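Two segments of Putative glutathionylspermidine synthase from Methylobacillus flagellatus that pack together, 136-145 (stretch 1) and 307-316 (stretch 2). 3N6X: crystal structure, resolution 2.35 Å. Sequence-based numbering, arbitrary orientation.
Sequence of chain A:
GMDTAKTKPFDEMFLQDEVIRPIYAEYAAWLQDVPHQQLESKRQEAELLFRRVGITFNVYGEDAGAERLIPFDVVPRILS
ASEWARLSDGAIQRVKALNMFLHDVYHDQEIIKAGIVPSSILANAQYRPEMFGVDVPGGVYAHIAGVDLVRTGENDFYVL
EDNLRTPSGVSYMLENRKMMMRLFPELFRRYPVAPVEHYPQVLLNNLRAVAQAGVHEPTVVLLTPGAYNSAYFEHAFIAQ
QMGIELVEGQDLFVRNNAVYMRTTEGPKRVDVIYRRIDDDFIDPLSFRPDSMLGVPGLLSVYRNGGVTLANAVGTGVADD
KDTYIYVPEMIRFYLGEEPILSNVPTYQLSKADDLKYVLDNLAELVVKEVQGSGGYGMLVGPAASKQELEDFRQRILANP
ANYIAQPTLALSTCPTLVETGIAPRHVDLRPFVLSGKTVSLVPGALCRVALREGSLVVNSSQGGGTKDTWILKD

Stretch 1 (136-145) VPGGVYAHIA
Stretch 2 (307-316) VTLANAVGTG

Both stretches are largely irregular. Stretch 1 turns tightly at its start, where Gly-139 N donates to Val-136 O at 2.9 Å and Val-140 N makes a weak 3.4 Å bond to Pro-137 O. Gly-138 (phi/psi 67/8) and Gly-139 (66/23) both have positive phi, which favours glycine. The chain then extends through Val-140 (-93/123), bends at Tyr-141 (-106/-45), Ala-142 (-104/88) and His-143 (-65/-32), and becomes strand at Ile-144 (-127/128) and Ala-145 (-130/122). Stretch 2 is strand at Thr-308 (-113/131), Leu-309 (-105/134) and Ala-310 (-138/118); a cis peptide follows, leading into Asn-311 (-72/157) and Ala-312 (-57/158). Val-313 (-72/140), Gly-314 (87/18) and Thr-315 (-75/-19) come next. The register is antiparallel where the chains run closest: Tyr-141 CA lies 4.7 Å from Ala-312 CA, and Ala-142 CA 5.1 Å from Asn-311 CA. Pro-137 CA and Thr-308 CA are 7.3 Å apart.

Three hydrogen bonds cross the contact, and one of them joins the closest register pair. That one is purely backbone: Ala-312 N donates to Tyr-141 O at 2.8 Å, with an N-H...O angle of 153°. The other two use the amide of Asn-311, whose rotamer (chi1 -70°, m; chi2 -7°) brings its end nearer to stretch 1 although its CA-to-CB bond points sideways. Ile-144 N donates to Asn-311 OD1 at 3.0 Å and 157°, while Asn-311 ND2 donates to Ile-144 O at 2.9 Å and 169°. One side-chain amide thus satisfies both the NH and the CO of a single residue, much as a neighbouring strand would. His-143 N also lies 3.0 Å from Asn-311 OD1.

The imidazole contact is a CH-pi interaction. With chi1 -57° (m) and chi2 74°, the ring of His-143 presents one face to Ala-310, whose CB sits 3.5 Å from the ring centroid and 17° off the normal. Ala-312 N lies at the ring edge, 3.9 Å from His-143 ND1.

The remaining contacts are van der Waals, some of them between a carbon and an oxygen. Ala-312 directs its CB toward stretch 1 and approaches the Tyr-141 ring (chi1 -72°, m; chi2 78°) obliquely, with Tyr-141 CD2 to Ala-312 CB at 3.7 Å. Thr-315 (chi1 62°, p) places CG2 3.7 Å from Tyr-141 CB and 3.3 Å from Tyr-141 O, leaving OG1 to bond elsewhere in the structure. Near the start of both stretches, Pro-137 (C-gamma exo) and Thr-308 (chi1 -62°, m) point toward one another's stretch, meeting at 3.4 Å between Pro-137 CG and Thr-308 OG1. Altogether the contact buries 452 Å², summed over both sides.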

# COMPACT_ATOMS: atom_id res chain seq x y z
N VAL A 136 10.65 -1.24 -21.04
CA VAL A 136 10.98 -0.43 -19.86
C VAL A 136 12.25 -1.00 -19.19
O VAL A 136 12.44 -2.22 -19.20
CB VAL A 136 9.77 -0.31 -18.87
CG1 VAL A 136 8.53 0.23 -19.58
CG2 VAL A 136 9.47 -1.63 -18.18
N PRO A 137 13.13 -0.14 -18.61
CA PRO A 137 14.38 -0.66 -18.01
C PRO A 137 14.18 -1.80 -16.99
O PRO A 137 13.41 -1.66 -16.04
CB PRO A 137 15.01 0.59 -17.37
CG PRO A 137 14.50 1.71 -18.20
CD PRO A 137 13.08 1.34 -18.55
N GLY A 138 14.83 -2.93 -17.26
CA GLY A 138 14.76 -4.14 -16.44
C GLY A 138 13.41 -4.83 -16.41
O GLY A 138 13.20 -5.74 -15.60
N GLY A 139 12.47 -4.38 -17.25
CA GLY A 139 11.11 -4.91 -17.28
C GLY A 139 10.32 -4.62 -16.00
O GLY A 139 9.36 -5.33 -15.68
N VAL A 140 10.73 -3.58 -15.26
CA VAL A 140 10.07 -3.19 -14.02
C VAL A 140 9.02 -2.12 -14.28
O VAL A 140 9.34 -1.06 -14.81
CB VAL A 140 11.10 -2.76 -12.93
CG1 VAL A 140 10.40 -2.31 -11.65
CG2 VAL A 140 12.10 -3.89 -12.64
N TYR A 141 7.77 -2.40 -13.89
CA TYR A 141 6.67 -1.44 -14.05
C TYR A 141 6.31 -0.84 -12.72
O TYR A 141 6.11 0.37 -12.63
CB TYR A 141 5.45 -2.10 -14.69
CG TYR A 141 5.63 -2.41 -16.16
CD1 TYR A 141 6.37 -3.53 -16.57
CD2 TYR A 141 5.04 -1.61 -17.14
CE1 TYR A 141 6.57 -3.80 -17.93
CE2 TYR A 141 5.21 -1.90 -18.51
CZ TYR A 141 5.96 -3.00 -18.89
OH TYR A 141 6.11 -3.31 -20.23
N ALA A 142 6.19 -1.70 -11.68
CA ALA A 142 5.86 -1.28 -10.34
C ALA A 142 7.12 -1.32 -9.50
O ALA A 142 7.43 -2.35 -8.89
CB ALA A 142 4.79 -2.19 -9.73
N HIS A 143 7.88 -0.21 -9.52
CA HIS A 143 9.14 -0.04 -8.76
C HIS A 143 8.82 -0.07 -7.28
O HIS A 143 9.61 -0.58 -6.48
CB HIS A 143 9.84 1.28 -9.17
CG HIS A 143 10.12 1.35 -10.64
ND1 HIS A 143 9.11 1.58 -11.56
CD2 HIS A 143 11.27 1.10 -11.31
CE1 HIS A 143 9.68 1.50 -12.75
NE2 HIS A 143 10.97 1.21 -12.66
N ILE A 144 7.62 0.43 -6.92
CA ILE A 144 7.08 0.35 -5.57
C ILE A 144 5.68 -0.27 -5.65
O ILE A 144 4.81 0.22 -6.40
CB ILE A 144 7.02 1.72 -4.86
CG1 ILE A 144 8.35 2.49 -4.98
CG2 ILE A 144 6.57 1.56 -3.38
CD1 ILE A 144 8.29 3.88 -4.44
N ALA A 145 5.44 -1.31 -4.84
CA ALA A 145 4.15 -1.97 -4.77
C ALA A 145 3.73 -2.10 -3.33
O ALA A 145 4.47 -2.67 -2.52
CB ALA A 145 4.24 -3.34 -5.41
N VAL A 307 14.38 8.71 -20.85
CA VAL A 307 14.13 8.89 -19.41
C VAL A 307 13.42 7.64 -18.85
O VAL A 307 12.80 6.88 -19.61
CB VAL A 307 13.30 10.21 -19.13
CG1 VAL A 307 11.80 10.03 -19.44
CG2 VAL A 307 13.51 10.70 -17.69
N THR A 308 13.50 7.43 -17.53
CA THR A 308 12.77 6.37 -16.85
C THR A 308 11.73 7.00 -15.93
O THR A 308 12.06 7.90 -15.16
CB THR A 308 13.71 5.47 -16.04
OG1 THR A 308 14.62 4.84 -16.92
CG2 THR A 308 12.94 4.38 -15.26
N LEU A 309 10.48 6.51 -16.00
CA LEU A 309 9.40 6.91 -15.09
C LEU A 309 9.16 5.77 -14.12
O LEU A 309 9.16 4.60 -14.52
CB LEU A 309 8.10 7.25 -15.86
CG LEU A 309 8.18 8.45 -16.84
CD1 LEU A 309 6.85 8.68 -17.51
CD2 LEU A 309 8.63 9.71 -16.13
N ALA A 310 9.03 6.10 -12.85
CA ALA A 310 8.82 5.10 -11.81
C ALA A 310 7.77 5.62 -10.83
O ALA A 310 7.97 6.67 -10.25
CB ALA A 310 10.13 4.82 -11.08
N ASN A 311 6.62 4.94 -10.69
CA ASN A 311 6.28 3.70 -11.42
C ASN A 311 6.00 3.99 -12.90
O ASN A 311 5.73 5.14 -13.28
CB ASN A 311 5.08 3.01 -10.77
CG ASN A 311 5.37 2.41 -9.41
OD1 ASN A 311 6.51 2.36 -8.94
ND2 ASN A 311 4.36 1.87 -8.78
N ALA A 312 6.15 2.96 -13.73
CA ALA A 312 5.89 3.06 -15.16
C ALA A 312 4.48 3.54 -15.43
O ALA A 312 3.60 3.39 -14.58
CB ALA A 312 6.10 1.70 -15.81
N VAL A 313 4.26 4.11 -16.63
CA VAL A 313 2.94 4.49 -17.11
C VAL A 313 2.17 3.17 -17.45
O VAL A 313 2.78 2.23 -17.97
CB VAL A 313 3.07 5.42 -18.37
CG1 VAL A 313 1.74 5.58 -19.10
CG2 VAL A 313 3.65 6.78 -17.99
N GLY A 314 0.89 3.11 -17.11
CA GLY A 314 0.04 1.96 -17.44
C GLY A 314 0.03 0.80 -16.46
O GLY A 314 -0.42 -0.30 -16.82
N THR A 315 0.48 1.02 -15.20
CA THR A 315 0.46 -0.05 -14.19
C THR A 315 -0.95 -0.30 -13.65
O THR A 315 -1.19 -1.36 -13.06
CB THR A 315 1.43 0.24 -13.03
OG1 THR A 315 1.01 1.44 -12.37
CG2 THR A 315 2.88 0.35 -13.49
N GLY A 316 -1.84 0.68 -13.83
CA GLY A 316 -3.21 0.64 -13.32
C GLY A 316 -4.03 -0.56 -13.77
O GLY A 316 -4.98 -0.95 -13.09